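Local structure of ABC transporter substrate-binding protein (Pseudomonas aeruginosa, 6R6K) at residues Val222-Ile227 and Lys244-Ser249; Ala174-Ala179 and Val195-Gly200. The protein probably binds ferrous iron in the periplasm as the substrate-binding component of an ABC transporter. All coordinates share one frame; numbering follows the deposited sequence.

Contact 1 (Val222-Ile227 and Lys244-Ser249); sequences VIFSEI and KLYSLS. With EDO (1,2-ethanediol), chain B; EDO (1,2-ethanediol), chain R; EDO (1,2-ethanediol), chain Y.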
loop_
_atom_site.group_PDB
_atom_site.type_symbol
_atom_site.label_atom_id
_atom_site.label_comp_id
_atom_site.label_asym_id
_atom_site.label_seq_id
_atom_site.Cartn_x
_atom_site.Cartn_y
_atom_site.Cartn_z
ATOM N N VAL A 222 10.548 7.967 17.823
ATOM C CA VAL A 222 9.972 8.001 16.470
ATOM C C VAL A 222 8.675 7.206 16.410
ATOM O O VAL A 222 8.620 6.075 16.893
ATOM C CB VAL A 222 11.007 7.572 15.383
ATOM C CG1 VAL A 222 10.353 7.308 14.024
ATOM C CG2 VAL A 222 12.108 8.620 15.253
ATOM N N ILE A 223 7.631 7.807 15.823
ATOM C CA ILE A 223 6.319 7.191 15.644
ATOM C C ILE A 223 5.857 7.353 14.214
ATOM O O ILE A 223 5.863 8.463 13.689
ATOM C CB ILE A 223 5.280 7.688 16.718
ATOM C CG1 ILE A 223 5.385 6.874 18.011
ATOM C CG2 ILE A 223 3.835 7.654 16.240
ATOM C CD1 ILE A 223 6.198 7.436 18.954
ATOM N N PHE A 224 5.492 6.232 13.571
ATOM C CA PHE A 224 4.920 6.256 12.231
ATOM C C PHE A 224 3.421 6.199 12.392
ATOM O O PHE A 224 2.886 5.261 12.990
ATOM C CB PHE A 224 5.470 5.143 11.316
ATOM C CG PHE A 224 6.950 5.302 11.056
ATOM C CD1 PHE A 224 7.413 6.203 10.094
ATOM C CD2 PHE A 224 7.881 4.580 11.800
ATOM C CE1 PHE A 224 8.778 6.370 9.882
ATOM C CE2 PHE A 224 9.243 4.749 11.592
ATOM C CZ PHE A 224 9.687 5.651 10.646
ATOM N N SER A 225 2.745 7.226 11.892
ATOM C CA SER A 225 1.307 7.347 12.027
ATOM C C SER A 225 0.524 7.123 10.733
ATOM O O SER A 225 0.774 7.734 9.687
ATOM C CB SER A 225 0.949 8.695 12.664
ATOM O OG SER A 225 -0.444 8.843 12.873
ATOM N N GLU A 226 -0.483 6.265 10.859
ATOM C CA GLU A 226 -1.467 5.901 9.826
ATOM C C GLU A 226 -2.355 7.165 9.616
ATOM O O GLU A 226 -2.809 7.458 8.513
ATOM C CB GLU A 226 -2.288 4.730 10.400
ATOM C CG GLU A 226 -3.413 4.159 9.578
ATOM C CD GLU A 226 -4.003 2.952 10.268
ATOM O OE1 GLU A 226 -5.095 3.085 10.854
ATOM O OE2 GLU A 226 -3.362 1.877 10.247
ATOM N N ILE A 227 -2.571 7.906 10.688
ATOM C CA ILE A 227 -3.364 9.113 10.674
ATOM C C ILE A 227 -2.463 10.292 10.376
ATOM O O ILE A 227 -1.544 10.607 11.134
ATOM C CB ILE A 227 -4.129 9.265 12.007
ATOM C CG1 ILE A 227 -5.095 8.061 12.233
ATOM C CG2 ILE A 227 -4.816 10.654 12.078
ATOM C CD1 ILE A 227 -5.906 8.165 13.569
ATOM N N LYS A 244 8.371 12.226 17.958
ATOM C CA LYS A 244 8.371 12.843 16.640
ATOM C C LYS A 244 7.489 11.976 15.734
ATOM O O LYS A 244 7.765 10.802 15.523
ATOM C CB LYS A 244 9.788 13.012 16.088
ATOM C CG LYS A 244 10.333 14.420 16.294
ATOM C CD LYS A 244 10.955 14.985 15.017
ATOM C CE LYS A 244 10.680 16.457 14.722
ATOM N NZ LYS A 244 11.178 17.382 15.785
ATOM N N LEU A 245 6.396 12.562 15.250
ATOM C CA LEU A 245 5.388 11.895 14.446
ATOM C C LEU A 245 5.670 11.987 12.944
ATOM O O LEU A 245 5.898 13.079 12.431
ATOM C CB LEU A 245 4.000 12.441 14.831
ATOM C CG LEU A 245 2.881 11.419 14.706
ATOM C CD1 LEU A 245 2.169 11.246 16.010
ATOM C CD2 LEU A 245 1.912 11.829 13.636
ATOM N N TYR A 246 5.721 10.819 12.257
ATOM C CA TYR A 246 6.013 10.714 10.837
ATOM C C TYR A 246 4.889 10.029 10.085
ATOM O O TYR A 246 4.381 8.999 10.500
ATOM C CB TYR A 246 7.319 9.963 10.593
ATOM C CG TYR A 246 8.548 10.693 11.088
ATOM C CD1 TYR A 246 8.994 10.541 12.401
ATOM C CD2 TYR A 246 9.267 11.545 10.247
ATOM C CE1 TYR A 246 10.112 11.228 12.867
ATOM C CE2 TYR A 246 10.410 12.214 10.701
ATOM C CZ TYR A 246 10.830 12.044 12.008
ATOM O OH TYR A 246 11.961 12.681 12.461
ATOM N N SER A 247 4.500 10.601 8.975
ATOM C CA SER A 247 3.455 10.013 8.175
ATOM C C SER A 247 4.031 9.560 6.851
ATOM O O SER A 247 4.968 10.174 6.332
ATOM C CB SER A 247 2.345 11.026 7.943
ATOM O OG SER A 247 1.209 10.577 8.661
ATOM N N LEU A 248 3.454 8.490 6.296
ATOM C CA LEU A 248 3.885 7.956 5.001
ATOM C C LEU A 248 2.720 7.960 4.004
ATOM O O LEU A 248 1.571 8.029 4.414
ATOM C CB LEU A 248 4.493 6.531 5.142
ATOM C CG LEU A 248 5.708 6.379 6.084
ATOM C CD1 LEU A 248 6.114 4.919 6.243
ATOM C CD2 LEU A 248 6.878 7.190 5.583
ATOM N N SER A 249 3.013 7.869 2.694
ATOM C CA SER A 249 1.963 7.808 1.666
ATOM C C SER A 249 1.463 6.380 1.559
ATOM O O SER A 249 2.249 5.439 1.563
ATOM C CB SER A 249 2.500 8.235 0.308
ATOM O OG SER A 249 1.552 7.940 -0.698
HETATM C C1 EDO B . 3.035 14.532 10.417
HETATM O O1 EDO B . 4.427 14.296 10.468
HETATM C C2 EDO B . 2.214 13.229 10.563
HETATM O O2 EDO B . 0.884 13.493 10.995
HETATM C C1 EDO R . -2.559 8.611 1.141
HETATM O O1 EDO R . -1.968 7.886 2.220
HETATM C C2 EDO R . -1.512 8.998 0.064
HETATM O O2 EDO R . -0.634 9.988 0.594
HETATM C C1 EDO Y . -6.818 -1.450 11.321
HETATM O O1 EDO Y . -8.064 -1.797 11.939
HETATM C C2 EDO Y . -6.203 -0.160 11.961
HETATM O O2 EDO Y . -4.796 -0.152 11.752
#
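Y246 packs against V222 on one face of a parallel strand pair. CG1 of V222 lies 3.9 Å from CD1 of Y246. The CG of Y246 stands anti to its carbonyl carbon (chi1 -67°), which lays the ring obliquely beside V222, with I223 O at the ring edge. CB of Y246 meets CD1 of the F224 ring at 3.8 Å. The other face is tighter. There S225 CB and L245 CD2 are only 3.4 Å apart, closer than usual for carbons, and CG2 of I223 touches CD1 of L245 at 4.0 Å. Three backbone bonds hold the strands in step: I223 N to K244 O, Y246 N to I223 O (2.8 Å) and S225 N to Y246 O. This is the parallel pairing of a beta-alpha-beta unit, strand 222-225, helix 231-241 and strand 244-247. Helix 260-278 adds A275 beside V222 and Y246, and E278 OE1 bonds the Y246 hydroxyl. The ends are looser. The K244 side chain is exposed and poorly ordered and runs off from the strand pair. Past F224, S247 OG donates to S225 O at 3.1 Å, tilted 29° from the carbonyl plane. S225 OG turns to I227 O. An ethanediol O1 bonds L245 O at 2.7 Å.

Contact 2 (Ala174-Ala179 and Val195-Gly200); sequences ATIGGA and VEPAGG. Unlike the reference sequence in segment 174-179: G177 (reference His). Unlike the reference sequence in segment 195-200: G199 (reference His). With EDO (1,2-ethanediol), chain S; EDO (1,2-ethanediol), chain Y.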
loop_
_atom_site.group_PDB
_atom_site.type_symbol
_atom_site.label_atom_id
_atom_site.label_comp_id
_atom_site.label_asym_id
_atom_site.label_seq_id
_atom_site.Cartn_x
_atom_site.Cartn_y
_atom_site.Cartn_z
ATOM N N ALA A 174 7.516 3.017 17.228
ATOM C CA ALA A 174 6.143 2.675 17.582
ATOM C C ALA A 174 5.253 3.179 16.440
ATOM O O ALA A 174 5.732 3.927 15.570
ATOM C CB ALA A 174 5.752 3.326 18.911
ATOM N N THR A 175 3.985 2.726 16.402
ATOM C CA THR A 175 3.051 3.161 15.361
ATOM C C THR A 175 1.673 3.536 15.890
ATOM O O THR A 175 1.255 3.062 16.943
ATOM C CB THR A 175 2.862 2.095 14.247
ATOM O OG1 THR A 175 2.031 1.033 14.723
ATOM C CG2 THR A 175 4.159 1.579 13.669
ATOM N N ILE A 176 0.947 4.326 15.098
ATOM C CA ILE A 176 -0.464 4.614 15.311
ATOM C C ILE A 176 -1.047 3.855 14.128
ATOM O O ILE A 176 -0.794 4.219 12.976
ATOM C CB ILE A 176 -0.825 6.140 15.366
ATOM C CG1 ILE A 176 -0.169 6.805 16.604
ATOM C CG2 ILE A 176 -2.343 6.329 15.417
ATOM C CD1 ILE A 176 -0.283 8.353 16.720
ATOM N N GLY A 177 -1.658 2.717 14.418
ATOM C CA GLY A 177 -2.203 1.822 13.411
ATOM C C GLY A 177 -1.160 0.921 12.755
ATOM O O GLY A 177 0.042 1.096 12.947
ATOM N N GLY A 178 -1.611 0.027 11.905
ATOM C CA GLY A 178 -0.703 -0.893 11.228
ATOM C C GLY A 178 -0.647 -0.781 9.723
ATOM O O GLY A 178 -0.360 -1.764 9.060
ATOM N N ALA A 179 -0.883 0.404 9.159
ATOM C CA ALA A 179 -0.925 0.600 7.699
ATOM C C ALA A 179 0.373 0.322 6.964
ATOM O O ALA A 179 0.343 -0.122 5.817
ATOM C CB ALA A 179 -1.410 1.997 7.380
ATOM N N VAL A 195 -0.324 1.914 18.914
ATOM C CA VAL A 195 -1.353 2.778 19.463
ATOM C C VAL A 195 -2.540 2.730 18.489
ATOM O O VAL A 195 -2.375 2.926 17.283
ATOM C CB VAL A 195 -0.825 4.207 19.739
ATOM C CG1 VAL A 195 -1.886 5.060 20.411
ATOM C CG2 VAL A 195 0.440 4.169 20.589
ATOM N N GLU A 196 -3.717 2.382 19.017
ATOM C CA GLU A 196 -4.955 2.262 18.256
ATOM C C GLU A 196 -5.433 3.646 17.780
ATOM O O GLU A 196 -5.487 4.577 18.580
ATOM C CB GLU A 196 -6.028 1.551 19.092
ATOM C CG GLU A 196 -7.168 0.942 18.300
ATOM C CD GLU A 196 -6.817 -0.168 17.327
ATOM O OE1 GLU A 196 -7.516 -0.256 16.296
ATOM O OE2 GLU A 196 -5.859 -0.939 17.579
ATOM N N PRO A 197 -5.729 3.809 16.461
ATOM C CA PRO A 197 -6.172 5.121 15.969
ATOM C C PRO A 197 -7.504 5.560 16.604
ATOM O O PRO A 197 -8.478 4.811 16.582
ATOM C CB PRO A 197 -6.275 4.905 14.452
ATOM C CG PRO A 197 -5.470 3.690 14.169
ATOM C CD PRO A 197 -5.676 2.826 15.362
ATOM N N ALA A 198 -7.536 6.758 17.206
ATOM C CA ALA A 198 -8.757 7.250 17.830
ATOM C C ALA A 198 -9.174 8.659 17.376
ATOM O O ALA A 198 -8.428 9.641 17.563
ATOM C CB ALA A 198 -8.626 7.184 19.339
ATOM N N GLY A 199 -10.356 8.716 16.764
ATOM C CA GLY A 199 -11.014 9.958 16.363
ATOM C C GLY A 199 -10.674 10.656 15.066
ATOM O O GLY A 199 -11.152 11.777 14.859
ATOM N N GLY A 200 -9.875 10.024 14.209
ATOM C CA GLY A 200 -9.492 10.564 12.905
ATOM C C GLY A 200 -8.373 11.594 12.908
ATOM O O GLY A 200 -7.600 11.678 13.865
HETATM C C1 EDO S . -4.128 -0.724 2.884
HETATM O O1 EDO S . -5.089 -0.903 3.923
HETATM C C2 EDO S . -2.826 -0.096 3.468
HETATM O O2 EDO S . -2.316 -0.927 4.505
HETATM C C1 EDO Y . -6.818 -1.450 11.321
HETATM O O1 EDO Y . -8.064 -1.797 11.939
HETATM C C2 EDO Y . -6.203 -0.160 11.961
HETATM O O2 EDO Y . -4.796 -0.152 11.752
#
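I176 overlaps V195, the two side chains running alongside each other on one face of the sheet. Its CG1 is 4.1 Å from CB of V195. Its other branch, CG2, is anti to the backbone N and leans toward P197, with 4.3 Å to P197 CG. The proline ring also approaches the next residue: P197 CG is 3.8 Å from G177 CA. I176 thus packs on both V195 and P197. Two backbone bonds join the same segments. V195 N donates to T175 O at 2.8 Å, and G177 N donates to V195 O at 3.0 Å. Together they make the last parallel bridge between strands 172-176 and 190-195.

Beyond this bridge the two segments part. G177 and G199 both stand in place of histidines of the reference sequence, in what is a mutant form of the protein. T175 OG1 donates to G177 O at 2.7 Å, 31° out of the carbonyl plane, and so ties G177 back to the strand. G178 N bonds O2 of an ethanediol, which also bonds E226 OE2. G178 O accepts a bond from N109 ND2, and E196 OE1 has a weak bond with A100 N. Both reach toward the other half of the chain, consistent with the interlobe site of related metal-binding proteins.

Within the sheet, strand 172-176 lies between 190-195 and 222-225, with I176 touching I223 and S225. Helix 205-216 covers the I176 and V195 side, through T211, Q214 and L215.

Contacts 1 and 2 belong to the same parallel sheet, and strand 222-225 of contact 1 is the neighbour of strand 172-176 of contact 2. The backbone bonds I176 N to F224 O and E226 N to I176 O join them directly. Both are mainly buried, with centres about 9 Å apart. Contact 1 pairs two strands over several residues, with aromatic rings on one face and aliphatic chains on both. Contact 2 catches only the end of a strand pair, so it is smaller and has no aromatic ring. Each adds a hydroxyl-to-carbonyl bond to its apolar packing: S247 makes it across the strands, T175 within its own segment.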